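Local coordinates for protein L-threonine-O-3-phosphate decarboxylase (PDB 3FKD) that probably binds pyridoxal 5'-phosphate and decarboxylates L-threonine O-3-phosphate, using the fold of class I and II aminotransferases, at residues R88-L93 and M130-L135; K35-N40 and I233-F238; A290-Y295 and E336-K341; N140-L145 and F279-L284. All blocks are in the same frame, centred on the assembly; numbering follows the deposited sequence.

Interaction 1 of 4, residues R88-L93 and M130-L135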
# COMPACT_ATOMS: atom_id res chain seq x y z
N ARG A 88 -1.10 -19.97 2.60
CA ARG A 88 0.25 -20.42 2.26
C ARG A 88 0.38 -21.90 1.90
O ARG A 88 1.15 -22.28 1.02
CB ARG A 88 1.24 -20.13 3.39
CG ARG A 88 2.53 -20.93 3.31
CD ARG A 88 3.63 -20.18 4.02
NE ARG A 88 4.98 -20.68 3.77
CZ ARG A 88 6.01 -20.47 4.61
NH1 ARG A 88 5.82 -19.78 5.73
NH2 ARG A 88 7.23 -20.94 4.35
N GLY A 89 -0.34 -22.76 2.58
CA GLY A 89 -0.28 -24.15 2.15
C GLY A 89 -0.77 -24.51 0.74
O GLY A 89 -0.42 -25.56 0.21
N SER A 90 -1.56 -23.63 0.13
CA SER A 90 -2.57 -24.09 -0.81
C SER A 90 -2.12 -24.51 -2.22
O SER A 90 -1.00 -24.22 -2.66
CB SER A 90 -3.75 -23.11 -0.85
OG SER A 90 -4.36 -23.00 0.45
N ARG A 91 -3.01 -25.25 -2.89
CA ARG A 91 -2.84 -25.62 -4.29
C ARG A 91 -3.76 -24.76 -5.14
O ARG A 91 -4.97 -24.68 -4.91
CB ARG A 91 -3.13 -27.11 -4.49
CG ARG A 91 -2.16 -27.96 -3.67
CD ARG A 91 -2.45 -29.45 -3.64
NE ARG A 91 -1.39 -30.09 -2.86
CZ ARG A 91 -1.38 -31.36 -2.46
NH1 ARG A 91 -2.39 -32.18 -2.79
NH2 ARG A 91 -0.35 -31.82 -1.75
N SER A 92 -3.15 -24.10 -6.11
CA SER A 92 -3.85 -23.16 -6.97
C SER A 92 -3.79 -23.55 -8.44
O SER A 92 -2.72 -23.82 -8.98
CB SER A 92 -3.30 -21.74 -6.77
OG SER A 92 -3.71 -21.27 -5.51
N LEU A 93 -4.98 -23.56 -9.05
CA LEU A 93 -5.19 -23.68 -10.48
C LEU A 93 -5.30 -22.28 -11.05
O LEU A 93 -6.19 -21.52 -10.68
CB LEU A 93 -6.50 -24.46 -10.75
CG LEU A 93 -6.84 -24.90 -12.20
CD1 LEU A 93 -5.70 -25.71 -12.81
CD2 LEU A 93 -8.14 -25.69 -12.28
N MSE A 130 -7.68 -29.03 -5.80
CA MSE A 130 -7.44 -27.61 -6.02
C MSE A 130 -8.08 -26.79 -4.92
O MSE A 130 -9.29 -26.78 -4.77
CB MSE A 130 -8.05 -27.15 -7.34
CG MSE A 130 -7.28 -27.55 -8.56
SE MSE A 130 -5.32 -27.34 -8.42
CE MSE A 130 -4.97 -27.88 -10.25
N ASP A 131 -7.29 -26.08 -4.15
CA ASP A 131 -7.93 -25.35 -3.06
C ASP A 131 -8.44 -24.01 -3.60
O ASP A 131 -9.47 -23.47 -3.16
CB ASP A 131 -7.00 -25.25 -1.84
CG ASP A 131 -6.34 -26.62 -1.48
OD1 ASP A 131 -7.05 -27.66 -1.45
OD2 ASP A 131 -5.11 -26.65 -1.25
N PHE A 132 -7.74 -23.50 -4.60
CA PHE A 132 -8.10 -22.25 -5.21
C PHE A 132 -8.01 -22.35 -6.71
O PHE A 132 -7.15 -23.04 -7.25
CB PHE A 132 -7.18 -21.13 -4.72
CG PHE A 132 -7.34 -20.84 -3.26
CD1 PHE A 132 -8.36 -20.03 -2.81
CD2 PHE A 132 -6.48 -21.42 -2.34
CE1 PHE A 132 -8.51 -19.78 -1.47
CE2 PHE A 132 -6.63 -21.19 -0.99
CZ PHE A 132 -7.64 -20.37 -0.55
N CYS A 133 -8.93 -21.63 -7.35
CA CYS A 133 -8.92 -21.40 -8.77
C CYS A 133 -9.04 -19.90 -9.04
O CYS A 133 -9.96 -19.25 -8.55
CB CYS A 133 -10.06 -22.17 -9.43
SG CYS A 133 -10.11 -21.92 -11.19
N TRP A 134 -8.13 -19.38 -9.85
CA TRP A 134 -7.99 -17.95 -10.06
C TRP A 134 -8.45 -17.51 -11.47
O TRP A 134 -7.80 -17.80 -12.48
CB TRP A 134 -6.54 -17.53 -9.80
CG TRP A 134 -6.01 -17.82 -8.38
CD1 TRP A 134 -5.81 -19.05 -7.79
CD2 TRP A 134 -5.60 -16.85 -7.39
NE1 TRP A 134 -5.31 -18.90 -6.51
CE2 TRP A 134 -5.15 -17.57 -6.26
CE3 TRP A 134 -5.53 -15.45 -7.38
CZ2 TRP A 134 -4.67 -16.94 -5.11
CZ3 TRP A 134 -5.07 -14.82 -6.24
CH2 TRP A 134 -4.63 -15.58 -5.11
N LEU A 135 -9.58 -16.83 -11.54
CA LEU A 135 -10.11 -16.40 -12.83
C LEU A 135 -10.27 -14.90 -12.90
O LEU A 135 -10.28 -14.19 -11.89
CB LEU A 135 -11.44 -17.07 -13.11
CG LEU A 135 -11.25 -18.59 -13.00
CD1 LEU A 135 -12.58 -19.29 -12.83
CD2 LEU A 135 -10.46 -19.11 -14.20
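Arg91 O is gripped by two backbone donors, Asp131 N at 2.8 Å and Phe132 N at 3.0 Å. The second approaches nearly along the C=O axis, while the first is the more bent bond. Asp131 returns the hold with its side chain: CG lies beside its own backbone N (chi1 -47°), which puts OD2 3.0 Å from Arg91 N, with the N-H coming from above the carboxylate plane. The carboxylate thus ties down the start of the strand, just where residues 130-131 have not yet entered theirs. Beyond it the ladder is regular parallel pairing: Leu93 N bonds Phe132 O, and Trp134 N meets Leu93 O almost head-on (C=O...N angle 173°). On one face of the sheet Ser92 OG turns to the indole edge and accepts from Trp134 NE1 at 3.0 Å, although the position of that oxygen is less certain. Ser90 lies at the edge of the Phe132 ring, its OG 3.2 Å from CE2, while this hydroxyl bonds Phe87 O. The other face carries Leu93, which crosses the selenomethionine Met130 at about a right angle; the bend at chi2 brings Met130 CE to 3.4 Å from Leu93 CD1. The segments 91-93 and 132-135 run at 32° to each other in the large mixed sheet of the aminotransferase fold, flanked by strands 112-117 and 162-166. Helix 100-108 packs on Ser92 and Trp134, and Phe87 meets the Phe132 ring edge-to-face.

Interaction 2 of 4, residues K35-N40 and I233-F238; sequences KHLVEN and IEAAKF
Helix 31-39 lies across helix 230-241 on the side of the subunit that meets its partner, their short segments running 132° apart in direction with axes 9.9 Å apart. His36 fills the gap between them. With CG anti to the backbone N (chi1 -174°), its imidazole lies in an offset stack on the Phe238 ring, centroids 4.4 Å apart and planes at 21°, so that Phe238 CD2 sits over the middle of one imidazole face. His36 CB in turn rests over the Phe238 face as a CH-pi contact. Both helices belong to the class I and II aminotransferase fold, and Leu37 also packs on Ile44 of the second subunit. Asn40 folds back under the other imidazole face and gives ND2 to His36 O at 2.9 Å, so that with Asn40 N two donors hold that carbonyl. Glu234, bent at chi2, curls back until OE2 is 2.7 Å from His36 NE2, a weak bond by its angle. The nearby carboxylate may favour a protonated imidazole. The carboxylate and imidazole planes are nearly parallel. Leu37 CD2 runs counter to the Glu234 chain, 3.9 Å from its CG, and meets Ala235 CB at 4.1 Å.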
# COMPACT_ATOMS: atom_id res chain seq x y z
N LYS A 35 -11.24 17.82 -8.68
CA LYS A 35 -11.60 18.96 -7.90
C LYS A 35 -11.92 18.53 -6.46
O LYS A 35 -11.48 19.19 -5.52
CB LYS A 35 -12.79 19.69 -8.53
CG LYS A 35 -13.31 20.85 -7.69
CD LYS A 35 -12.14 21.69 -7.16
CE LYS A 35 -12.45 23.19 -7.24
NZ LYS A 35 -12.96 23.58 -8.61
N HIS A 36 -12.66 17.43 -6.30
CA HIS A 36 -12.98 16.90 -4.97
C HIS A 36 -11.74 16.59 -4.08
O HIS A 36 -11.72 16.94 -2.91
CB HIS A 36 -13.94 15.70 -5.03
CG HIS A 36 -14.40 15.22 -3.69
ND1 HIS A 36 -15.38 15.87 -2.97
CD2 HIS A 36 -14.01 14.17 -2.93
CE1 HIS A 36 -15.58 15.24 -1.82
NE2 HIS A 36 -14.76 14.20 -1.78
N LEU A 37 -10.71 15.96 -4.62
CA LEU A 37 -9.49 15.73 -3.87
C LEU A 37 -8.73 17.01 -3.50
O LEU A 37 -8.02 17.08 -2.48
CB LEU A 37 -8.55 14.82 -4.66
CG LEU A 37 -9.19 13.48 -4.99
CD1 LEU A 37 -8.27 12.71 -5.99
CD2 LEU A 37 -9.61 12.64 -3.76
N VAL A 38 -8.87 18.02 -4.35
CA VAL A 38 -8.21 19.29 -4.13
C VAL A 38 -8.87 19.96 -2.93
O VAL A 38 -8.22 20.56 -2.05
CB VAL A 38 -8.29 20.15 -5.41
CG1 VAL A 38 -7.76 21.54 -5.17
CG2 VAL A 38 -7.51 19.47 -6.55
N GLU A 39 -10.18 19.82 -2.87
CA GLU A 39 -10.96 20.37 -1.77
C GLU A 39 -10.67 19.68 -0.42
O GLU A 39 -10.60 20.34 0.63
CB GLU A 39 -12.46 20.36 -2.13
CG GLU A 39 -12.81 21.41 -3.19
CD GLU A 39 -14.21 21.27 -3.74
OE1 GLU A 39 -14.94 20.37 -3.27
OE2 GLU A 39 -14.59 22.04 -4.66
N ASN A 40 -10.48 18.36 -0.45
CA ASN A 40 -10.21 17.59 0.76
C ASN A 40 -8.78 17.15 0.90
O ASN A 40 -8.49 16.12 1.50
CB ASN A 40 -11.13 16.39 0.85
CG ASN A 40 -12.59 16.80 0.82
OD1 ASN A 40 -13.18 17.09 1.87
ND2 ASN A 40 -13.17 16.86 -0.39
N ILE A 233 -9.16 6.74 -0.09
CA ILE A 233 -10.43 6.50 0.61
C ILE A 233 -11.44 7.54 0.13
O ILE A 233 -12.61 7.25 -0.12
CB ILE A 233 -10.26 6.49 2.19
CG1 ILE A 233 -9.90 5.08 2.70
CG2 ILE A 233 -11.53 6.88 2.86
CD1 ILE A 233 -8.95 5.05 3.92
N GLU A 234 -10.91 8.74 -0.06
CA GLU A 234 -11.67 9.92 -0.41
C GLU A 234 -12.16 9.88 -1.88
O GLU A 234 -13.31 10.20 -2.17
CB GLU A 234 -10.81 11.15 -0.10
CG GLU A 234 -11.46 12.47 -0.31
CD GLU A 234 -12.56 12.81 0.70
OE1 GLU A 234 -12.73 12.10 1.70
OE2 GLU A 234 -13.27 13.83 0.48
N ALA A 235 -11.29 9.43 -2.79
CA ALA A 235 -11.67 9.23 -4.18
C ALA A 235 -12.77 8.19 -4.30
O ALA A 235 -13.77 8.40 -5.00
CB ALA A 235 -10.47 8.81 -5.01
N ALA A 236 -12.59 7.07 -3.61
CA ALA A 236 -13.58 6.00 -3.65
C ALA A 236 -14.96 6.41 -3.14
O ALA A 236 -15.97 6.07 -3.76
CB ALA A 236 -13.08 4.74 -2.91
N LYS A 237 -14.98 7.12 -2.01
CA LYS A 237 -16.21 7.65 -1.43
C LYS A 237 -16.99 8.50 -2.44
O LYS A 237 -18.21 8.39 -2.57
CB LYS A 237 -15.90 8.47 -0.18
CG LYS A 237 -15.99 7.68 1.09
CD LYS A 237 -15.33 8.39 2.24
CE LYS A 237 -15.24 7.48 3.49
NZ LYS A 237 -14.48 8.07 4.60
N PHE A 238 -16.26 9.36 -3.15
CA PHE A 238 -16.81 10.19 -4.22
C PHE A 238 -17.38 9.38 -5.42
O PHE A 238 -18.52 9.60 -5.84
CB PHE A 238 -15.75 11.18 -4.70
CG PHE A 238 -16.32 12.32 -5.49
CD1 PHE A 238 -16.19 12.37 -6.86
CD2 PHE A 238 -17.01 13.33 -4.86
CE1 PHE A 238 -16.71 13.42 -7.58
CE2 PHE A 238 -17.54 14.36 -5.58
CZ PHE A 238 -17.39 14.41 -6.93

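Interaction 3 of 4, residues A290-Y295 and E336-K341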
# COMPACT_ATOMS: atom_id res chain seq x y z
N ALA A 290 8.62 -6.88 -29.25
CA ALA A 290 9.69 -5.93 -28.97
C ALA A 290 9.93 -5.04 -30.19
O ALA A 290 9.91 -3.80 -30.07
CB ALA A 290 10.97 -6.63 -28.55
N GLU A 291 10.15 -5.65 -31.35
CA GLU A 291 10.33 -4.87 -32.58
C GLU A 291 9.19 -3.88 -32.84
O GLU A 291 9.42 -2.71 -33.05
CB GLU A 291 10.48 -5.77 -33.79
CG GLU A 291 11.86 -6.37 -33.98
CD GLU A 291 11.88 -7.44 -35.09
OE1 GLU A 291 10.99 -7.39 -35.99
OE2 GLU A 291 12.76 -8.34 -35.05
N LEU A 292 7.96 -4.38 -32.83
CA LEU A 292 6.79 -3.54 -33.09
C LEU A 292 6.67 -2.36 -32.13
O LEU A 292 6.36 -1.24 -32.57
CB LEU A 292 5.49 -4.36 -33.08
CG LEU A 292 4.22 -3.63 -33.54
CD1 LEU A 292 4.36 -2.97 -34.93
CD2 LEU A 292 3.04 -4.58 -33.56
N LYS A 293 6.93 -2.61 -30.85
CA LYS A 293 6.68 -1.64 -29.78
C LYS A 293 7.66 -0.45 -29.81
O LYS A 293 7.30 0.68 -29.46
CB LYS A 293 6.74 -2.33 -28.40
CG LYS A 293 6.82 -1.38 -27.23
CD LYS A 293 7.08 -2.09 -25.89
CE LYS A 293 7.02 -1.11 -24.67
NZ LYS A 293 7.79 -1.65 -23.52
N LYS A 294 8.89 -0.73 -30.20
CA LYS A 294 9.93 0.27 -30.33
C LYS A 294 9.67 1.24 -31.51
O LYS A 294 9.93 2.44 -31.43
CB LYS A 294 11.26 -0.44 -30.50
CG LYS A 294 12.41 0.47 -30.71
CD LYS A 294 13.41 -0.12 -31.71
CE LYS A 294 14.79 0.47 -31.52
NZ LYS A 294 15.45 -0.15 -30.34
N TYR A 295 9.16 0.69 -32.60
CA TYR A 295 8.82 1.43 -33.82
C TYR A 295 7.63 2.39 -33.61
O TYR A 295 7.75 3.61 -33.75
CB TYR A 295 8.48 0.40 -34.89
CG TYR A 295 7.99 0.95 -36.20
CD1 TYR A 295 8.90 1.28 -37.21
CD2 TYR A 295 6.63 1.11 -36.46
CE1 TYR A 295 8.48 1.77 -38.43
CE2 TYR A 295 6.20 1.60 -37.68
CZ TYR A 295 7.13 1.93 -38.66
OH TYR A 295 6.74 2.43 -39.88
N GLU A 336 0.51 -0.69 -40.59
CA GLU A 336 0.68 -0.97 -42.01
C GLU A 336 2.08 -0.58 -42.46
O GLU A 336 2.77 -1.33 -43.15
CB GLU A 336 -0.36 -0.20 -42.82
CG GLU A 336 -0.57 -0.79 -44.17
CD GLU A 336 -1.97 -0.50 -44.72
OE1 GLU A 336 -2.74 0.24 -44.04
OE2 GLU A 336 -2.28 -1.04 -45.82
N THR A 337 2.50 0.60 -42.03
CA THR A 337 3.82 1.09 -42.34
C THR A 337 4.92 0.17 -41.81
O THR A 337 5.96 -0.04 -42.45
CB THR A 337 3.98 2.49 -41.77
OG1 THR A 337 3.09 3.35 -42.50
CG2 THR A 337 5.38 3.00 -41.95
N PHE A 338 4.68 -0.37 -40.62
CA PHE A 338 5.58 -1.35 -40.05
C PHE A 338 5.67 -2.58 -40.96
O PHE A 338 6.72 -2.94 -41.45
CB PHE A 338 5.14 -1.75 -38.64
CG PHE A 338 6.04 -2.79 -37.99
CD1 PHE A 338 7.30 -2.44 -37.52
CD2 PHE A 338 5.62 -4.12 -37.87
CE1 PHE A 338 8.12 -3.39 -36.93
CE2 PHE A 338 6.45 -5.07 -37.29
CZ PHE A 338 7.70 -4.71 -36.82
N LEU A 339 4.53 -3.22 -41.18
CA LEU A 339 4.49 -4.46 -41.89
C LEU A 339 5.30 -4.39 -43.18
O LEU A 339 6.02 -5.33 -43.52
CB LEU A 339 3.05 -4.85 -42.16
CG LEU A 339 2.28 -5.20 -40.88
CD1 LEU A 339 0.80 -5.51 -41.18
CD2 LEU A 339 2.97 -6.36 -40.13
N GLU A 340 5.22 -3.26 -43.88
CA GLU A 340 5.91 -3.18 -45.16
C GLU A 340 7.43 -3.13 -45.01
O GLU A 340 8.14 -2.98 -46.01
CB GLU A 340 5.38 -2.03 -46.01
CG GLU A 340 5.94 -0.68 -45.69
CD GLU A 340 4.90 0.42 -45.92
OE1 GLU A 340 3.68 0.08 -46.04
OE2 GLU A 340 5.28 1.62 -45.95
N LYS A 341 7.93 -3.31 -43.79
CA LYS A 341 9.37 -3.24 -43.52
C LYS A 341 9.92 -4.56 -43.00
O LYS A 341 9.25 -5.58 -43.06
CB LYS A 341 9.67 -2.13 -42.51
CG LYS A 341 9.29 -0.75 -42.99
CD LYS A 341 9.44 0.24 -41.85
CE LYS A 341 10.76 -0.01 -41.11
NZ LYS A 341 11.95 0.41 -41.92
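This is an aromatic helix-helix contact at the surface of the smaller domain, between helix 289-298 and the C-terminal helix 325-339. Its layout is the alpha/beta arrangement expected of the C-terminal domain of the aminotransferase fold: the helices pack on a mixed sheet, and Leu292 and Phe338 both rest on Leu284 of strand 279-284. Phe338 is the most covered residue of the pair of segments. Its CG is anti to the backbone N (chi1 179°), which sends the ring straight across to the other helix, where it is wedged between Leu292 and Tyr295. Leu292 CD1 lies over the ring face, 3.6 Å from the centroid and displaced toward Phe338 CD2 and CG, a CH-pi contact. Phe338 then turns an edge to Tyr295: CD1 stands over the tyrosine face, closest to Tyr295 CG at 3.7 Å, in an edge-to-face pair with planes at 60° and centroids 5.2 Å apart. Tyr295 is likewise extended, its CG anti to the backbone N (chi1 175°), so the ring reaches across to helix 325-339 and its CE2 packs at 3.6 Å from Phe338 CB. No hydrogen bond joins the segments, so apolar and aromatic packing carries the contact. Lys341, the exposed last residue modelled, bends at chi3 and chi4 and lays CD 3.9 Å from Tyr295 CE1.

Interaction 4 of 4, residues N140-L145 and F279-L284; sequences NPDGRL and FFLLRL
Phe279, Leu281 and Pro141 bury the most surface where a turn of the larger domain meets strand 279-284 of the smaller one. Leu281 points at the turn and splits its two methyls: CD1 sits 3.4 Å from Pro141 CB, and CD2 lies 3.3 Å from Asp142 OD1. The carboxylate's other oxygen, OD2, is satisfied by Ser118 OG. Phe279 takes the crowded rotamer, CG between backbone N and carbonyl carbon (chi1 53°), which swings its ring alongside the turn. The ring turns its edge to Pro141 O, CD1 being 3.7 Å from that oxygen, while CE1 lies 3.8 Å from Asn140 CA. A cis peptide bond precedes Pro141, kinking the chain so that the pyrrolidine ring meets Leu281 and the carbonyl meets Phe279. Gly143 follows with positive phi (77°), and its backbone bonds to Gly276. Asn140 OD1 has a weak hydrogen bond from Arg319 on the adjoining strand. Asn-Pro-Asp-Gly matches the Asn-Pro-X-Gly turn of fold type I aminotransferases, in which the asparagine lies by the cofactor and an arginine, probably the counterpart of Arg319, by the substrate carboxylate, so this buried joint probably borders the active site.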
# COMPACT_ATOMS: atom_id res chain seq x y z
N ASN A 140 -7.67 -10.53 -18.68
CA ASN A 140 -6.47 -9.83 -19.13
C ASN A 140 -5.42 -10.92 -19.42
O ASN A 140 -5.09 -11.66 -18.53
CB ASN A 140 -6.02 -8.93 -17.95
CG ASN A 140 -4.64 -8.32 -18.11
OD1 ASN A 140 -4.15 -8.09 -19.21
ND2 ASN A 140 -4.01 -8.02 -16.98
N PRO A 141 -4.88 -11.00 -20.65
CA PRO A 141 -4.91 -10.07 -21.78
C PRO A 141 -5.87 -10.50 -22.89
O PRO A 141 -6.08 -9.74 -23.82
CB PRO A 141 -3.48 -10.19 -22.32
CG PRO A 141 -2.95 -11.55 -21.81
CD PRO A 141 -4.07 -12.18 -21.04
N ASP A 142 -6.42 -11.70 -22.75
CA ASP A 142 -7.24 -12.44 -23.73
C ASP A 142 -8.56 -11.82 -24.09
O ASP A 142 -9.04 -11.94 -25.21
CB ASP A 142 -7.65 -13.75 -23.07
CG ASP A 142 -6.89 -14.87 -23.57
OD1 ASP A 142 -6.19 -14.62 -24.56
OD2 ASP A 142 -6.97 -15.97 -22.99
N GLY A 143 -9.21 -11.28 -23.06
CA GLY A 143 -10.59 -10.85 -23.15
C GLY A 143 -11.52 -12.04 -23.07
O GLY A 143 -12.69 -11.93 -23.42
N ARG A 144 -11.02 -13.19 -22.64
CA ARG A 144 -11.86 -14.37 -22.57
C ARG A 144 -12.98 -14.08 -21.60
O ARG A 144 -12.75 -13.54 -20.54
CB ARG A 144 -11.06 -15.59 -22.13
CG ARG A 144 -11.84 -16.88 -22.16
CD ARG A 144 -12.54 -17.22 -20.83
NE ARG A 144 -11.83 -16.75 -19.63
CZ ARG A 144 -11.00 -17.49 -18.89
NH1 ARG A 144 -10.75 -18.75 -19.23
NH2 ARG A 144 -10.41 -16.96 -17.80
N LEU A 145 -14.21 -14.41 -21.96
CA LEU A 145 -15.34 -14.08 -21.10
C LEU A 145 -16.20 -15.32 -20.91
O LEU A 145 -16.65 -15.92 -21.89
CB LEU A 145 -16.17 -12.93 -21.68
CG LEU A 145 -17.31 -12.33 -20.80
CD1 LEU A 145 -16.78 -11.34 -19.81
CD2 LEU A 145 -18.43 -11.63 -21.63
N PHE A 279 -10.07 -4.52 -24.77
CA PHE A 279 -8.68 -4.77 -25.16
C PHE A 279 -8.58 -6.20 -25.70
O PHE A 279 -9.48 -7.01 -25.49
CB PHE A 279 -7.75 -4.57 -23.96
CG PHE A 279 -8.15 -5.36 -22.76
CD1 PHE A 279 -7.75 -6.67 -22.63
CD2 PHE A 279 -8.94 -4.79 -21.77
CE1 PHE A 279 -8.15 -7.41 -21.54
CE2 PHE A 279 -9.34 -5.51 -20.67
CZ PHE A 279 -8.94 -6.81 -20.53
N PHE A 280 -7.47 -6.53 -26.36
CA PHE A 280 -7.34 -7.80 -27.10
C PHE A 280 -5.87 -8.10 -27.43
O PHE A 280 -5.03 -7.22 -27.47
CB PHE A 280 -8.20 -7.75 -28.42
CG PHE A 280 -7.91 -6.54 -29.26
CD1 PHE A 280 -6.82 -6.52 -30.11
CD2 PHE A 280 -8.68 -5.40 -29.13
CE1 PHE A 280 -6.52 -5.41 -30.86
CE2 PHE A 280 -8.38 -4.27 -29.85
CZ PHE A 280 -7.30 -4.29 -30.74
N LEU A 281 -5.58 -9.37 -27.70
CA LEU A 281 -4.27 -9.77 -28.22
C LEU A 281 -4.21 -9.67 -29.79
O LEU A 281 -5.15 -10.05 -30.51
CB LEU A 281 -4.00 -11.21 -27.74
CG LEU A 281 -3.12 -11.61 -26.54
CD1 LEU A 281 -2.69 -10.53 -25.59
CD2 LEU A 281 -3.78 -12.74 -25.78
N LEU A 282 -3.14 -9.11 -30.32
CA LEU A 282 -2.83 -9.39 -31.71
C LEU A 282 -1.48 -10.11 -31.92
O LEU A 282 -0.50 -9.89 -31.19
CB LEU A 282 -3.01 -8.16 -32.61
CG LEU A 282 -1.93 -7.13 -32.96
CD1 LEU A 282 -0.57 -7.76 -33.37
CD2 LEU A 282 -2.50 -6.28 -34.11
N ARG A 283 -1.47 -11.00 -32.91
CA ARG A 283 -0.27 -11.79 -33.26
C ARG A 283 0.37 -11.29 -34.54
O ARG A 283 -0.31 -11.13 -35.56
CB ARG A 283 -0.65 -13.25 -33.45
CG ARG A 283 0.45 -14.23 -33.11
CD ARG A 283 0.06 -15.61 -33.59
NE ARG A 283 0.56 -16.63 -32.66
CZ ARG A 283 1.55 -17.46 -32.93
NH1 ARG A 283 1.95 -18.34 -32.03
NH2 ARG A 283 2.15 -17.40 -34.12
N LEU A 284 1.66 -11.00 -34.47
CA LEU A 284 2.41 -10.76 -35.68
C LEU A 284 2.75 -12.10 -36.33
O LEU A 284 3.33 -12.95 -35.67
CB LEU A 284 3.69 -10.01 -35.38
CG LEU A 284 3.45 -8.67 -34.70
CD1 LEU A 284 4.70 -7.84 -34.77
CD2 LEU A 284 2.35 -7.95 -35.40

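Interactions 1 and 4 follow the same chain: strand 132-136, paired in interaction 1, runs into the turn 140-145 of interaction 4, and Leu135 CD2 packs 4.2 Å from Arg144 NH2. Strand 279-284 carries the path on, since its far end, Leu284 CD1, lies 3.8 Å from Leu292 CD2 of interaction 3, the two contact centres being about 19 Å apart. The large-domain sheet and the small-domain helices are therefore joined through interaction 4, the contact most likely to lie beside the pyridoxal phosphate pocket. Interaction 2 stands apart, its centre about 34 Å from interaction 4's and about 42 Å from interaction 3's; Leu37 and Val38 touch the second subunit, as does Arg88 of interaction 1.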